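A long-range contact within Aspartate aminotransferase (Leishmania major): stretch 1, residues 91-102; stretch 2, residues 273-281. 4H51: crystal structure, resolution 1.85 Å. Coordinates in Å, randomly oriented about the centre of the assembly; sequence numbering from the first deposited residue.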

# COMPACT_ATOMS: atom_id res chain seq x y z
N PRO B 91 -14.97 4.48 -9.52
CA PRO B 91 -16.16 3.65 -9.48
C PRO B 91 -16.17 2.68 -8.28
O PRO B 91 -17.23 2.49 -7.60
CB PRO B 91 -16.14 2.93 -10.84
CG PRO B 91 -15.45 3.89 -11.75
CD PRO B 91 -14.36 4.49 -10.87
N PHE B 92 -15.01 2.11 -7.97
CA PHE B 92 -14.89 1.29 -6.77
C PHE B 92 -15.24 2.12 -5.55
O PHE B 92 -16.07 1.73 -4.71
CB PHE B 92 -13.47 0.74 -6.61
CG PHE B 92 -13.18 0.22 -5.23
CD1 PHE B 92 -13.85 -0.91 -4.78
CD2 PHE B 92 -12.31 0.84 -4.40
CE1 PHE B 92 -13.63 -1.37 -3.50
CE2 PHE B 92 -12.07 0.38 -3.11
CZ PHE B 92 -12.73 -0.74 -2.68
N ILE B 93 -14.61 3.27 -5.43
CA ILE B 93 -14.80 4.09 -4.22
C ILE B 93 -16.29 4.42 -4.00
O ILE B 93 -16.80 4.26 -2.88
CB ILE B 93 -14.00 5.40 -4.29
CG1 ILE B 93 -12.47 5.14 -4.31
CG2 ILE B 93 -14.40 6.35 -3.13
CD1 ILE B 93 -11.71 6.33 -4.88
N ASP B 94 -16.94 4.88 -5.05
CA ASP B 94 -18.37 5.27 -5.00
C ASP B 94 -19.27 4.12 -4.60
O ASP B 94 -20.13 4.27 -3.70
CB ASP B 94 -18.84 5.87 -6.32
CG ASP B 94 -18.15 7.21 -6.62
OD1 ASP B 94 -17.47 7.75 -5.76
OD2 ASP B 94 -18.27 7.69 -7.76
N GLU B 95 -19.07 2.96 -5.23
CA GLU B 95 -19.87 1.79 -4.89
C GLU B 95 -19.58 1.28 -3.49
O GLU B 95 -20.52 0.82 -2.77
CB GLU B 95 -19.68 0.64 -5.89
CG GLU B 95 -20.18 0.87 -7.31
CD GLU B 95 -21.69 1.00 -7.45
OE1 GLU B 95 -22.45 0.69 -6.51
OE2 GLU B 95 -22.09 1.40 -8.55
N ALA B 96 -18.31 1.35 -3.07
CA ALA B 96 -17.90 0.85 -1.79
C ALA B 96 -18.55 1.67 -0.68
O ALA B 96 -19.09 1.12 0.26
CB ALA B 96 -16.36 0.87 -1.65
N VAL B 97 -18.56 3.00 -0.80
CA VAL B 97 -19.10 3.80 0.30
C VAL B 97 -20.63 3.64 0.36
O VAL B 97 -21.22 3.75 1.46
CB VAL B 97 -18.68 5.31 0.28
CG1 VAL B 97 -17.13 5.45 0.38
CG2 VAL B 97 -19.25 6.04 -0.90
N LYS B 98 -21.25 3.37 -0.79
CA LYS B 98 -22.68 3.08 -0.85
C LYS B 98 -23.08 1.90 0.00
O LYS B 98 -24.16 1.92 0.59
CB LYS B 98 -23.14 2.75 -2.27
CG LYS B 98 -23.66 3.93 -3.03
CD LYS B 98 -24.21 3.59 -4.41
CE LYS B 98 -23.88 4.74 -5.35
NZ LYS B 98 -24.58 4.72 -6.68
N ILE B 99 -22.27 0.86 0.07
CA ILE B 99 -22.70 -0.31 0.85
C ILE B 99 -22.73 0.01 2.33
O ILE B 99 -23.44 -0.59 3.09
CB ILE B 99 -21.88 -1.60 0.59
CG1 ILE B 99 -20.53 -1.56 1.27
CG2 ILE B 99 -21.82 -1.87 -0.92
CD1 ILE B 99 -19.93 -2.94 1.51
N ILE B 100 -21.92 0.98 2.73
CA ILE B 100 -21.90 1.30 4.14
C ILE B 100 -23.06 2.26 4.47
O ILE B 100 -23.79 1.98 5.41
CB ILE B 100 -20.50 1.66 4.70
CG1 ILE B 100 -20.61 1.98 6.18
CG2 ILE B 100 -19.74 2.71 3.89
CD1 ILE B 100 -20.72 0.68 6.99
N TYR B 101 -23.27 3.31 3.67
CA TYR B 101 -24.30 4.33 3.99
C TYR B 101 -25.64 4.15 3.31
O TYR B 101 -26.59 4.78 3.71
CB TYR B 101 -23.75 5.73 3.72
CG TYR B 101 -22.69 6.09 4.69
CD1 TYR B 101 -22.99 6.20 6.05
CD2 TYR B 101 -21.36 6.23 4.30
CE1 TYR B 101 -22.02 6.51 6.96
CE2 TYR B 101 -20.38 6.53 5.22
CZ TYR B 101 -20.73 6.67 6.55
OH TYR B 101 -19.78 6.97 7.50
N GLY B 102 -25.70 3.28 2.29
CA GLY B 102 -26.93 3.13 1.47
C GLY B 102 -27.01 4.24 0.42
O GLY B 102 -26.20 5.16 0.44
N ARG B 273 -6.00 -6.39 -1.14
CA ARG B 273 -5.87 -5.18 -0.36
C ARG B 273 -6.78 -4.05 -0.86
O ARG B 273 -6.31 -2.95 -1.18
CB ARG B 273 -4.41 -4.69 -0.34
CG ARG B 273 -3.32 -5.77 -0.29
CD ARG B 273 -3.41 -6.72 0.87
NE ARG B 273 -3.30 -6.04 2.17
CZ ARG B 273 -4.17 -6.09 3.16
NH1 ARG B 273 -5.29 -6.82 3.04
NH2 ARG B 273 -3.95 -5.38 4.27
N ALA B 274 -8.08 -4.31 -0.86
CA ALA B 274 -9.07 -3.34 -1.37
C ALA B 274 -9.84 -2.76 -0.19
O ALA B 274 -10.52 -3.48 0.55
CB ALA B 274 -10.04 -4.01 -2.34
N GLY B 275 -9.74 -1.44 -0.04
CA GLY B 275 -10.39 -0.74 1.08
C GLY B 275 -10.70 0.70 0.71
O GLY B 275 -10.27 1.18 -0.34
N THR B 276 -11.42 1.39 1.59
CA THR B 276 -11.57 2.82 1.47
C THR B 276 -11.45 3.52 2.81
O THR B 276 -11.68 2.96 3.89
CB THR B 276 -12.94 3.25 0.88
OG1 THR B 276 -14.01 2.99 1.80
CG2 THR B 276 -13.25 2.53 -0.48
N LEU B 277 -11.16 4.83 2.72
CA LEU B 277 -11.27 5.73 3.87
C LEU B 277 -12.22 6.84 3.47
O LEU B 277 -12.08 7.43 2.39
CB LEU B 277 -9.90 6.35 4.25
CG LEU B 277 -9.96 7.42 5.36
CD1 LEU B 277 -10.20 6.83 6.76
CD2 LEU B 277 -8.64 8.19 5.32
N SER B 278 -13.19 7.13 4.33
CA SER B 278 -14.21 8.10 4.02
C SER B 278 -14.52 8.99 5.26
O SER B 278 -14.42 8.55 6.41
CB SER B 278 -15.46 7.41 3.48
OG SER B 278 -16.10 6.67 4.46
N LEU B 279 -14.85 10.24 4.98
CA LEU B 279 -15.29 11.21 5.96
C LEU B 279 -16.60 11.84 5.50
O LEU B 279 -16.71 12.31 4.38
CB LEU B 279 -14.28 12.36 6.10
CG LEU B 279 -14.57 13.49 7.10
CD1 LEU B 279 -14.64 13.01 8.54
CD2 LEU B 279 -13.53 14.59 7.00
N LEU B 280 -17.54 11.90 6.42
CA LEU B 280 -18.73 12.71 6.28
C LEU B 280 -18.46 14.09 6.81
O LEU B 280 -18.12 14.23 7.99
CB LEU B 280 -19.85 12.14 7.14
CG LEU B 280 -20.30 10.72 6.81
CD1 LEU B 280 -21.48 10.31 7.72
CD2 LEU B 280 -20.65 10.60 5.34
N LEU B 281 -18.67 15.12 6.00
CA LEU B 281 -18.33 16.44 6.48
C LEU B 281 -19.51 17.43 6.46
O LEU B 281 -20.13 17.69 5.41
CB LEU B 281 -17.03 16.93 5.79
CG LEU B 281 -16.24 18.11 6.39
CD1 LEU B 281 -16.07 18.05 7.90
CD2 LEU B 281 -14.87 18.28 5.75
O HOH W 1 -17.43 8.10 6.47

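This is a buried, mainly apolar packing of a helix across a strand, with no direct hydrogen bond between the two stretches and one water bridging a tyrosine and a serine. Residues 91-101 are the last part of a helix that begins earlier in the chain, and the strand runs through to Leu280. Their axes approach to 9.0 Å, and their N-to-C directions make an angle of 72°. The contact covers 358 Å², both sides summed, and joins residues at least 177 positions apart in sequence.

The strand alternates. Ala274, Thr276, Ser278 and Leu280 direct CA-to-CB toward the helix, while Leu277 and Leu279 point away and make no contact with it. On the helix, Phe92, Ala96 and Tyr101 point toward the strand, and Ile93 and Val97 lie sideways to it. Pro91, Glu95 and Lys98 are out of reach and partly exposed.

Phe92 is at one end of the contact. With chi1 in the t well, its ring reaches Ala274, Gly275 and Thr276. Phe92 CE2 lies 3.4 Å from Gly275 O, which sits at the ring edge, near the ring plane. This places a carbonyl oxygen by the ring's C-H rim. The same CE2 atom of Phe92 is 3.6 Å from Thr276 CG2, and Phe92 CZ is 4.2 Å from Ala274 CB. Gly275 has no side chain, and a CB there would point away from the helix.

Thr276 has more area covered by the other stretch than any other residue here. Its methyl is directed at the helix: Thr276 CG2 is 3.7 Å from Ala96 CB and 4.3 Å from Ile93 CA. The small side chain of Ala96 fits this close approach, where methyl meets methyl. The hydroxyl of Thr276 is hydrogen-bonded elsewhere in the structure, so its polar group is satisfied despite burial.

Val97 bridges the middle. Val97 CG1 meets the CB of the short Ser278 side chain at 4.0 Å and lies 4.2 Å from Thr276 OG1. The CA atoms of Val97 and Ser278 are 7.5 Å apart.

At the other end the helix and strand diverge. The CA atoms of Ile93 and Thr276 are 6.7 Å apart, but those of Tyr101 and Leu280 are 10.3 Å apart. Two long side chains span the wider gap. Tyr101 OH is 3.8 Å from Leu280 CD1, and Leu280 CD2 lies over one face of the tyrosine ring. Ser278 OG sits at the edge of that ring, 4.3 Å from Tyr101 CE2.

Water 1 links the polar ends. It is hydrogen-bonded to Tyr101 OH at 2.8 Å and to Ser278 OG at 2.8 Å. The water thus gives both buried hydroxyls a partner without direct contact between them.

The helix is held by its own backbone bonds, such as Ala96 N to Phe92 O at 2.8 Å. Gly102 then leaves helical geometry with positive phi, which favours glycine.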